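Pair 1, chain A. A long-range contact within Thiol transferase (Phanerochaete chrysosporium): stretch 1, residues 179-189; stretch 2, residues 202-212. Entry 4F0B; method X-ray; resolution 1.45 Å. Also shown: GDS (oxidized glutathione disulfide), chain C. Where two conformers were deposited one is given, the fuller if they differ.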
# COMPACT_ATOMS: atom_id res chain seq x y z
N ALA A 179 -0.39 12.36 -3.05
CA ALA A 179 -0.87 11.81 -1.80
C ALA A 179 -2.29 12.24 -1.48
O ALA A 179 -3.10 11.43 -0.99
CB ALA A 179 0.04 12.16 -0.65
N ASP A 180 -2.62 13.51 -1.74
CA ASP A 180 -4.00 13.96 -1.58
C ASP A 180 -4.93 13.25 -2.54
O ASP A 180 -6.00 12.84 -2.13
CB ASP A 180 -4.09 15.46 -1.83
CG ASP A 180 -3.14 16.25 -0.96
OD1 ASP A 180 -3.43 16.47 0.24
OD2 ASP A 180 -2.07 16.61 -1.50
N ILE A 181 -4.52 13.14 -3.79
CA ILE A 181 -5.36 12.54 -4.81
C ILE A 181 -5.74 11.10 -4.44
O ILE A 181 -6.91 10.71 -4.53
CB ILE A 181 -4.71 12.65 -6.21
CG1 ILE A 181 -4.66 14.12 -6.67
CG2 ILE A 181 -5.47 11.79 -7.25
CD1 ILE A 181 -3.71 14.37 -7.86
N LYS A 182 -4.76 10.32 -4.00
CA LYS A 182 -5.01 8.94 -3.61
C LYS A 182 -6.07 8.82 -2.53
O LYS A 182 -7.03 8.03 -2.64
CB LYS A 182 -3.72 8.27 -3.15
CG LYS A 182 -3.96 6.90 -2.47
CD LYS A 182 -4.54 5.84 -3.40
CE LYS A 182 -5.04 4.63 -2.56
NZ LYS A 182 -5.90 3.73 -3.38
N ILE A 183 -5.92 9.62 -1.47
CA ILE A 183 -6.85 9.50 -0.36
C ILE A 183 -8.21 10.12 -0.68
O ILE A 183 -9.24 9.60 -0.23
CB ILE A 183 -6.27 10.11 0.92
CG1 ILE A 183 -5.00 9.35 1.28
CG2 ILE A 183 -7.31 10.03 2.06
CD1 ILE A 183 -4.22 9.87 2.51
N PHE A 184 -8.20 11.19 -1.48
CA PHE A 184 -9.42 11.89 -1.83
C PHE A 184 -10.48 10.98 -2.46
O PHE A 184 -11.67 11.12 -2.19
CB PHE A 184 -9.11 13.08 -2.75
CG PHE A 184 -10.33 13.71 -3.34
CD1 PHE A 184 -11.09 14.60 -2.59
CD2 PHE A 184 -10.72 13.43 -4.66
CE1 PHE A 184 -12.24 15.18 -3.13
CE2 PHE A 184 -11.85 13.99 -5.19
CZ PHE A 184 -12.61 14.86 -4.45
N GLY A 185 -10.06 10.02 -3.28
CA GLY A 185 -11.04 9.13 -3.89
C GLY A 185 -11.89 8.38 -2.87
O GLY A 185 -13.10 8.16 -3.12
N TRP A 186 -11.25 7.99 -1.75
CA TRP A 186 -11.96 7.37 -0.64
C TRP A 186 -12.67 8.38 0.27
O TRP A 186 -13.81 8.16 0.70
CB TRP A 186 -11.00 6.50 0.17
CG TRP A 186 -10.68 5.21 -0.53
CD1 TRP A 186 -9.59 4.94 -1.32
CD2 TRP A 186 -11.48 4.04 -0.50
NE1 TRP A 186 -9.68 3.65 -1.82
CE2 TRP A 186 -10.83 3.07 -1.32
CE3 TRP A 186 -12.69 3.72 0.13
CZ2 TRP A 186 -11.34 1.78 -1.49
CZ3 TRP A 186 -13.22 2.43 -0.05
CH2 TRP A 186 -12.53 1.47 -0.86
N ALA A 187 -11.99 9.48 0.58
CA ALA A 187 -12.56 10.44 1.54
C ALA A 187 -13.87 11.04 1.02
O ALA A 187 -14.76 11.30 1.84
CB ALA A 187 -11.54 11.52 1.87
N ARG A 188 -13.99 11.26 -0.30
CA ARG A 188 -15.20 11.89 -0.81
C ARG A 188 -16.44 11.00 -0.65
O ARG A 188 -17.56 11.51 -0.72
CB ARG A 188 -15.01 12.34 -2.26
CG ARG A 188 -14.98 11.20 -3.27
CD ARG A 188 -14.61 11.71 -4.65
NE ARG A 188 -15.60 12.66 -5.18
CZ ARG A 188 -16.64 12.31 -5.94
NH1 ARG A 188 -16.80 11.03 -6.30
NH2 ARG A 188 -17.50 13.22 -6.37
N ILE A 189 -16.25 9.70 -0.43
CA ILE A 189 -17.37 8.81 -0.14
C ILE A 189 -17.41 8.35 1.31
O ILE A 189 -18.27 7.53 1.65
CB ILE A 189 -17.43 7.59 -1.09
CG1 ILE A 189 -16.24 6.65 -0.84
CG2 ILE A 189 -17.58 8.09 -2.57
CD1 ILE A 189 -16.37 5.23 -1.49
N ASN A 202 -10.98 18.97 9.54
CA ASN A 202 -9.87 19.22 8.62
C ASN A 202 -9.98 18.36 7.37
O ASN A 202 -9.80 18.86 6.25
CB ASN A 202 -8.54 19.05 9.35
CG ASN A 202 -8.42 20.03 10.53
OD1 ASN A 202 -8.08 21.20 10.33
ND2 ASN A 202 -8.73 19.56 11.73
N VAL A 203 -10.35 17.10 7.55
CA VAL A 203 -10.60 16.26 6.39
C VAL A 203 -11.76 16.84 5.57
O VAL A 203 -11.69 16.89 4.36
CB VAL A 203 -10.95 14.83 6.82
CG1 VAL A 203 -11.34 13.98 5.58
CG2 VAL A 203 -9.78 14.19 7.55
N LYS A 204 -12.80 17.32 6.25
CA LYS A 204 -13.96 17.82 5.53
C LYS A 204 -13.59 19.01 4.62
O LYS A 204 -13.97 19.04 3.43
CB LYS A 204 -15.06 18.23 6.51
CG LYS A 204 -16.40 18.55 5.84
CD LYS A 204 -17.39 19.13 6.85
CE LYS A 204 -18.77 19.35 6.20
NZ LYS A 204 -19.77 20.04 7.09
N ALA A 205 -12.86 19.97 5.18
CA ALA A 205 -12.49 21.17 4.39
C ALA A 205 -11.53 20.81 3.25
O ALA A 205 -11.53 21.46 2.19
CB ALA A 205 -11.86 22.25 5.31
N TRP A 206 -10.71 19.80 3.48
CA TRP A 206 -9.77 19.31 2.47
C TRP A 206 -10.51 18.61 1.31
O TRP A 206 -10.23 18.89 0.13
CB TRP A 206 -8.72 18.46 3.17
CG TRP A 206 -7.85 17.56 2.34
CD1 TRP A 206 -6.63 17.85 1.79
CD2 TRP A 206 -8.08 16.19 2.10
NE1 TRP A 206 -6.11 16.73 1.20
CE2 TRP A 206 -6.99 15.69 1.36
CE3 TRP A 206 -9.11 15.32 2.45
CZ2 TRP A 206 -6.92 14.35 0.91
CZ3 TRP A 206 -9.06 14.00 2.00
CH2 TRP A 206 -7.97 13.52 1.25
N VAL A 207 -11.50 17.78 1.63
CA VAL A 207 -12.34 17.18 0.60
C VAL A 207 -13.02 18.28 -0.22
O VAL A 207 -13.03 18.22 -1.45
CB VAL A 207 -13.42 16.24 1.22
CG1 VAL A 207 -14.49 15.87 0.16
CG2 VAL A 207 -12.75 14.97 1.80
N GLU A 208 -13.57 19.29 0.45
CA GLU A 208 -14.28 20.35 -0.25
C GLU A 208 -13.36 21.13 -1.20
O GLU A 208 -13.76 21.42 -2.36
CB GLU A 208 -14.94 21.25 0.77
CG GLU A 208 -16.11 20.55 1.44
CD GLU A 208 -16.73 21.32 2.60
OE1 GLU A 208 -16.14 22.34 3.04
OE2 GLU A 208 -17.79 20.88 3.09
N ARG A 209 -12.15 21.45 -0.75
CA ARG A 209 -11.29 22.26 -1.63
C ARG A 209 -10.78 21.46 -2.83
O ARG A 209 -10.49 22.05 -3.89
CB ARG A 209 -10.15 22.97 -0.88
CG ARG A 209 -9.02 22.10 -0.36
CD ARG A 209 -7.88 22.93 0.32
NE ARG A 209 -8.42 23.65 1.49
CZ ARG A 209 -8.43 23.16 2.73
NH1 ARG A 209 -9.00 23.88 3.70
NH2 ARG A 209 -7.85 22.01 3.05
N ILE A 210 -10.68 20.15 -2.70
CA ILE A 210 -10.25 19.30 -3.81
C ILE A 210 -11.43 19.06 -4.75
O ILE A 210 -11.28 19.12 -5.99
CB ILE A 210 -9.64 17.99 -3.30
CG1 ILE A 210 -8.31 18.29 -2.56
CG2 ILE A 210 -9.35 17.03 -4.48
CD1 ILE A 210 -7.76 17.15 -1.75
N GLU A 211 -12.60 18.80 -4.19
CA GLU A 211 -13.79 18.53 -5.02
C GLU A 211 -14.07 19.68 -6.00
O GLU A 211 -14.54 19.43 -7.11
CB GLU A 211 -15.02 18.23 -4.10
CG GLU A 211 -16.30 17.79 -4.82
CD GLU A 211 -16.37 16.30 -5.17
OE1 GLU A 211 -15.79 15.45 -4.46
OE2 GLU A 211 -17.09 15.97 -6.14
N LYS A 212 -13.79 20.93 -5.59
CA LYS A 212 -14.08 22.11 -6.40
C LYS A 212 -13.16 22.23 -7.62
O LYS A 212 -13.44 23.03 -8.50
CB LYS A 212 -13.98 23.38 -5.53
CG LYS A 212 -15.11 23.57 -4.55
CD LYS A 212 -14.83 24.82 -3.73
CE LYS A 212 -15.79 24.96 -2.56
NZ LYS A 212 -15.44 26.16 -1.75
N1 GDS C . -5.01 -2.14 -4.13
CA1 GDS C . -5.74 -1.95 -5.42
C1 GDS C . -5.42 -0.52 -5.94
OE1 GDS C . -5.13 0.37 -5.10
OE2 GDS C . -5.46 -0.34 -7.17
CB1 GDS C . -7.26 -2.05 -5.17
CG1 GDS C . -8.07 -1.97 -6.47
CD1 GDS C . -9.50 -2.40 -6.20
O1 GDS C . -9.95 -2.71 -5.10
N2 GDS C . -10.29 -2.48 -7.32
CA2 GDS C . -11.71 -2.86 -7.27
C2 GDS C . -11.97 -3.97 -8.26
O2 GDS C . -11.46 -3.96 -9.41
CB2 GDS C . -12.65 -1.71 -7.63
SG2 GDS C . -12.43 -0.23 -6.64
N3 GDS C . -12.79 -4.94 -7.81
CA3 GDS C . -13.14 -6.05 -8.70
C3 GDS C . -12.95 -7.38 -8.07
OE3 GDS C . -13.20 -8.37 -8.79
OE4 GDS C . -12.54 -7.44 -6.88
N4 GDS C . -10.73 -2.07 -2.40
CA4 GDS C . -9.83 -2.15 -1.26
C4 GDS C . -8.54 -1.29 -1.40
OE5 GDS C . -8.52 -0.31 -2.18
OE6 GDS C . -7.57 -1.66 -0.71
C5 GDS C . -12.05 -2.16 -2.21
O5 GDS C . -12.56 -2.32 -1.07
CA5 GDS C . -12.93 -2.09 -3.45
N5 GDS C . -14.06 -3.04 -3.31
CB5 GDS C . -13.39 -0.63 -3.57
SG5 GDS C . -14.22 -0.34 -5.13
CA6 GDS C . -14.10 -7.23 -3.86
C6 GDS C . -14.35 -7.56 -2.37
OE7 GDS C . -13.75 -6.89 -1.50
OE8 GDS C . -15.10 -8.54 -2.13
N6 GDS C . -14.00 -8.49 -4.59
CB6 GDS C . -15.28 -6.37 -4.43
CG6 GDS C . -15.44 -4.93 -3.85
CD6 GDS C . -14.25 -4.08 -4.19
O6 GDS C . -13.48 -4.28 -5.11

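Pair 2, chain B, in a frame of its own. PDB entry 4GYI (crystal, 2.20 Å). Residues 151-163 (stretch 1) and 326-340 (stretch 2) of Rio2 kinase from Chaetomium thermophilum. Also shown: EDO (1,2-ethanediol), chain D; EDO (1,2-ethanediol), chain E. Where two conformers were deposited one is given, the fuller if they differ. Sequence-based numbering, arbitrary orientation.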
# COMPACT_ATOMS: atom_id res chain seq x y z
N SER B 151 -9.45 13.96 2.81
CA SER B 151 -8.12 14.15 2.23
C SER B 151 -7.22 12.94 2.50
O SER B 151 -6.53 12.47 1.59
CB SER B 151 -7.44 15.43 2.71
OG SER B 151 -8.23 16.57 2.41
N TRP B 152 -7.22 12.43 3.73
CA TRP B 152 -6.41 11.23 4.02
C TRP B 152 -6.85 10.02 3.20
O TRP B 152 -6.02 9.25 2.73
CB TRP B 152 -6.42 10.88 5.51
CG TRP B 152 -5.63 11.85 6.36
CD1 TRP B 152 -6.11 12.60 7.39
CD2 TRP B 152 -4.25 12.18 6.23
NE1 TRP B 152 -5.11 13.36 7.92
CE2 TRP B 152 -3.95 13.12 7.23
CE3 TRP B 152 -3.22 11.77 5.37
CZ2 TRP B 152 -2.66 13.68 7.39
CZ3 TRP B 152 -1.94 12.32 5.53
CH2 TRP B 152 -1.68 13.27 6.53
N MET B 153 -8.16 9.87 3.04
CA MET B 153 -8.74 8.80 2.24
C MET B 153 -8.29 8.93 0.81
O MET B 153 -7.89 7.95 0.20
CB MET B 153 -10.27 8.84 2.30
CG MET B 153 -10.84 8.30 3.59
SD MET B 153 -12.64 8.49 3.57
CE MET B 153 -13.04 7.85 5.17
N TYR B 154 -8.36 10.15 0.28
CA TYR B 154 -7.92 10.42 -1.09
C TYR B 154 -6.45 10.07 -1.28
O TYR B 154 -6.08 9.48 -2.29
CB TYR B 154 -8.18 11.89 -1.42
CG TYR B 154 -7.31 12.54 -2.48
CD1 TYR B 154 -7.60 12.40 -3.84
CD2 TYR B 154 -6.25 13.37 -2.13
CE1 TYR B 154 -6.83 13.05 -4.82
CE2 TYR B 154 -5.48 14.02 -3.09
CZ TYR B 154 -5.77 13.85 -4.43
OH TYR B 154 -5.00 14.49 -5.38
N LEU B 155 -5.62 10.43 -0.30
CA LEU B 155 -4.19 10.18 -0.39
C LEU B 155 -3.86 8.69 -0.32
O LEU B 155 -2.93 8.22 -0.98
CB LEU B 155 -3.48 10.91 0.74
CG LEU B 155 -3.47 12.44 0.55
CD1 LEU B 155 -3.12 13.16 1.85
CD2 LEU B 155 -2.49 12.85 -0.59
N SER B 156 -4.62 7.95 0.48
CA SER B 156 -4.38 6.52 0.61
C SER B 156 -4.85 5.80 -0.65
O SER B 156 -4.28 4.76 -1.00
CB SER B 156 -5.06 5.95 1.85
OG SER B 156 -4.34 6.29 3.01
N ARG B 157 -5.86 6.36 -1.32
CA ARG B 157 -6.30 5.85 -2.62
C ARG B 157 -5.16 5.96 -3.60
O ARG B 157 -4.85 5.03 -4.33
CB ARG B 157 -7.48 6.67 -3.17
CG ARG B 157 -8.85 6.05 -3.00
CD ARG B 157 -9.88 6.77 -3.88
NE ARG B 157 -9.77 6.40 -5.29
CZ ARG B 157 -9.43 7.24 -6.26
NH1 ARG B 157 -9.16 8.51 -6.00
NH2 ARG B 157 -9.37 6.80 -7.52
N LEU B 158 -4.54 7.15 -3.62
CA LEU B 158 -3.44 7.41 -4.55
C LEU B 158 -2.27 6.50 -4.26
O LEU B 158 -1.58 6.05 -5.18
CB LEU B 158 -2.96 8.86 -4.47
CG LEU B 158 -3.90 9.95 -4.98
CD1 LEU B 158 -3.15 11.28 -4.98
CD2 LEU B 158 -4.40 9.63 -6.36
N ALA B 159 -2.02 6.26 -2.98
CA ALA B 159 -0.93 5.39 -2.58
C ALA B 159 -1.14 3.99 -3.14
O ALA B 159 -0.22 3.40 -3.69
CB ALA B 159 -0.80 5.35 -1.06
N ALA B 160 -2.36 3.46 -3.00
CA ALA B 160 -2.69 2.10 -3.46
C ALA B 160 -2.63 2.00 -4.99
O ALA B 160 -2.10 1.04 -5.52
CB ALA B 160 -4.09 1.67 -2.96
N ILE B 161 -3.17 3.00 -5.68
CA ILE B 161 -3.13 3.03 -7.13
C ILE B 161 -1.71 3.05 -7.65
O ILE B 161 -1.36 2.28 -8.56
CB ILE B 161 -3.90 4.25 -7.68
CG1 ILE B 161 -5.40 4.04 -7.49
CG2 ILE B 161 -3.60 4.46 -9.16
CD1 ILE B 161 -6.22 5.24 -7.87
N LYS B 162 -0.88 3.90 -7.05
CA LYS B 162 0.53 3.99 -7.42
C LYS B 162 1.27 2.67 -7.20
O LYS B 162 1.95 2.18 -8.11
CB LYS B 162 1.23 5.10 -6.63
CG LYS B 162 2.73 5.20 -6.94
CD LYS B 162 3.31 6.58 -6.60
CE LYS B 162 4.83 6.53 -6.48
NZ LYS B 162 5.43 7.78 -5.95
N GLU B 163 1.14 2.12 -6.00
CA GLU B 163 1.86 0.89 -5.66
C GLU B 163 1.46 -0.26 -6.58
O GLU B 163 2.29 -1.08 -6.98
CB GLU B 163 1.67 0.52 -4.17
CG GLU B 163 2.20 -0.90 -3.79
CD GLU B 163 2.28 -1.14 -2.27
OE1 GLU B 163 1.35 -0.78 -1.54
OE2 GLU B 163 3.29 -1.72 -1.80
N LYS B 326 -0.16 15.21 -12.56
CA LYS B 326 1.03 15.70 -11.89
C LYS B 326 0.67 16.18 -10.48
O LYS B 326 1.46 16.04 -9.55
CB LYS B 326 1.69 16.82 -12.70
CG LYS B 326 2.07 16.42 -14.11
CD LYS B 326 2.69 17.57 -14.88
CE LYS B 326 3.03 17.17 -16.32
NZ LYS B 326 1.82 16.75 -17.09
N LYS B 327 -0.54 16.73 -10.33
CA LYS B 327 -1.01 17.18 -9.04
C LYS B 327 -1.18 16.01 -8.06
O LYS B 327 -0.79 16.10 -6.89
CB LYS B 327 -2.33 17.96 -9.17
CG LYS B 327 -2.92 18.34 -7.82
CD LYS B 327 -4.15 19.22 -7.95
CE LYS B 327 -4.73 19.56 -6.58
NZ LYS B 327 -5.33 18.37 -5.91
N MET B 328 -1.76 14.92 -8.54
CA MET B 328 -1.90 13.71 -7.73
C MET B 328 -0.54 13.20 -7.24
O MET B 328 -0.40 12.85 -6.08
CB MET B 328 -2.63 12.63 -8.50
CG MET B 328 -4.09 12.97 -8.81
SD MET B 328 -4.87 11.72 -9.85
CE MET B 328 -6.59 12.26 -9.76
N ALA B 329 0.45 13.20 -8.13
CA ALA B 329 1.80 12.77 -7.76
C ALA B 329 2.43 13.67 -6.70
O ALA B 329 3.10 13.18 -5.78
CB ALA B 329 2.71 12.67 -9.00
N LYS B 330 2.24 14.97 -6.83
CA LYS B 330 2.83 15.90 -5.87
C LYS B 330 2.13 15.77 -4.54
O LYS B 330 2.77 15.82 -3.49
CB LYS B 330 2.73 17.36 -6.36
CG LYS B 330 3.36 17.62 -7.73
CD LYS B 330 4.89 17.69 -7.68
CE LYS B 330 5.46 18.21 -9.01
NZ LYS B 330 6.93 18.45 -8.96
N ASP B 331 0.81 15.61 -4.58
CA ASP B 331 0.02 15.41 -3.37
C ASP B 331 0.52 14.18 -2.62
O ASP B 331 0.85 14.26 -1.43
CB ASP B 331 -1.47 15.26 -3.70
CG ASP B 331 -2.15 16.60 -3.99
OD1 ASP B 331 -1.53 17.63 -3.71
OD2 ASP B 331 -3.30 16.62 -4.47
N LEU B 332 0.61 13.06 -3.32
CA LEU B 332 1.08 11.81 -2.72
C LEU B 332 2.51 11.92 -2.20
O LEU B 332 2.75 11.59 -1.04
CB LEU B 332 0.98 10.65 -3.71
CG LEU B 332 1.32 9.27 -3.12
CD1 LEU B 332 0.43 8.92 -1.90
CD2 LEU B 332 1.20 8.23 -4.21
N GLU B 333 3.45 12.38 -3.03
CA GLU B 333 4.83 12.49 -2.56
C GLU B 333 4.96 13.40 -1.34
O GLU B 333 5.73 13.12 -0.42
CB GLU B 333 5.80 12.90 -3.68
CG GLU B 333 7.27 12.84 -3.25
CD GLU B 333 7.64 11.54 -2.50
OE1 GLU B 333 7.46 10.43 -3.07
OE2 GLU B 333 8.11 11.63 -1.35
N ALA B 334 4.19 14.49 -1.31
CA ALA B 334 4.25 15.35 -0.14
C ALA B 334 3.78 14.60 1.10
O ALA B 334 4.42 14.64 2.15
CB ALA B 334 3.45 16.62 -0.36
N ALA B 335 2.67 13.87 0.98
CA ALA B 335 2.13 13.14 2.13
C ALA B 335 3.11 12.07 2.57
O ALA B 335 3.34 11.88 3.77
CB ALA B 335 0.79 12.50 1.79
N ILE B 336 3.69 11.39 1.60
CA ILE B 336 4.67 10.34 1.89
C ILE B 336 5.95 10.86 2.53
O ILE B 336 6.43 10.29 3.51
CB ILE B 336 5.00 9.51 0.64
CG1 ILE B 336 3.90 8.46 0.44
CG2 ILE B 336 6.35 8.82 0.78
CD1 ILE B 336 4.10 7.58 -0.79
N ARG B 337 6.48 11.95 1.99
CA ARG B 337 7.73 12.50 2.49
C ARG B 337 7.51 12.91 3.94
O ARG B 337 8.34 12.65 4.81
CB ARG B 337 8.16 13.69 1.63
CG ARG B 337 9.63 14.03 1.71
CD ARG B 337 9.97 15.26 0.85
NE ARG B 337 9.12 16.40 1.17
CZ ARG B 337 8.31 17.02 0.31
NH1 ARG B 337 8.25 16.62 -0.96
NH2 ARG B 337 7.57 18.04 0.71
N GLU B 338 6.35 13.53 4.20
CA GLU B 338 5.93 13.87 5.56
C GLU B 338 5.88 12.65 6.48
O GLU B 338 6.31 12.73 7.62
CB GLU B 338 4.57 14.57 5.53
CG GLU B 338 3.96 14.88 6.89
CD GLU B 338 2.56 15.49 6.78
OE1 GLU B 338 2.15 16.21 7.72
OE2 GLU B 338 1.88 15.26 5.76
N GLN B 339 5.35 11.52 6.01
CA GLN B 339 5.30 10.31 6.82
C GLN B 339 6.70 9.82 7.21
O GLN B 339 6.96 9.55 8.38
CB GLN B 339 4.57 9.17 6.10
CG GLN B 339 3.12 9.43 5.78
CD GLN B 339 2.17 9.02 6.89
OE1 GLN B 339 1.07 9.57 7.02
NE2 GLN B 339 2.58 8.04 7.69
N GLN B 340 7.58 9.69 6.22
CA GLN B 340 8.89 9.09 6.47
C GLN B 340 9.85 10.06 7.17
O GLN B 340 10.74 9.64 7.90
CB GLN B 340 9.49 8.46 5.19
CG GLN B 340 9.63 9.38 3.97
CD GLN B 340 10.02 8.63 2.68
OE1 GLN B 340 9.77 7.43 2.54
NE2 GLN B 340 10.63 9.35 1.73
C1 EDO D . -6.87 6.84 5.59
O1 EDO D . -5.48 6.66 5.32
C2 EDO D . -7.49 5.48 5.89
O2 EDO D . -7.10 4.59 4.86
C1 EDO E . -11.58 3.17 -6.45
O1 EDO E . -10.96 4.46 -6.25
C2 EDO E . -10.64 2.25 -7.23
O2 EDO E . -9.28 2.64 -7.02

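Both pairs bring two helices together nearly at right angles. The angle between N-to-C directions is 103° in pair 1 and 102° in pair 2, with the same sign of crossing (-103° and -102°). The axes approach to 10.3 Å in pair 1 and 9.5 Å in pair 2. Fourteen central residues superpose with an RMSD of 0.5 Å. The contact buries 485 Å² in pair 1 and 578 Å² in pair 2.

The first stretches match from Asp A180 with Ser B151 to Arg A188 with Ala B159. The second stretches match from Asn A202 with Lys B327 to Lys A212 with Arg B337. Near the crossing, Phe A184 falls on Leu B155, Ala A187 on Leu B158, Trp A206 on Asp B331, Val A207 on Leu B332 and Ile A210 on Ala B335.

Pair 1 fills the crossing with two aromatic knobs, one from each helix. Phe A184 sits among Trp A206, Val A207, Ile A210 and Glu A211. CG2 of Ile A210 lies over one face of the Phe A184 ring, 3.5 Å from the ring centroid, in a CH-pi contact. Trp A206 sits among Asp A180, Ile A183, Phe A184 and Ala A187. Small Ala A187 faces the indole edge, with its CB 3.5 Å from CZ3 of Trp A206.

Pair 2 has a single aliphatic knob. Leu B332 sits among Leu B155, Leu B158, Ala B159 and Lys B162. Its CD2 is 3.6 Å from CD of Lys B162, so the lysine's aliphatic part lines the pocket. At the Phe A184 position, Leu B155 places CD1 4.0 Å from CB of Ala B335. At the Ala A187 position, the larger Leu B158 reaches Met B328, CD1 to CB 3.8 Å.

The polar contacts differ too. In pair 1, Trp A206 NE1 donates a hydrogen bond to Asp A180 OD1 at 2.9 Å. Arg A188 forms a two-pronged salt bridge with Glu A211: NE to OE1 is 2.9 Å and NH2 to OE2 is 2.8 Å. The matched residues Ala B159 and Ile B336 are apolar. In pair 2, Tyr B154 OH donates to Asp B331 OD2 at 2.9 Å. Tyr B154 and Asp B331 match Ile A183 and Trp A206, which pack through apolar atoms, CG2 to CH2 3.6 Å. Lys B327 NZ also bridges to Asp B331 OD2, at 3.0 Å, within its own helix.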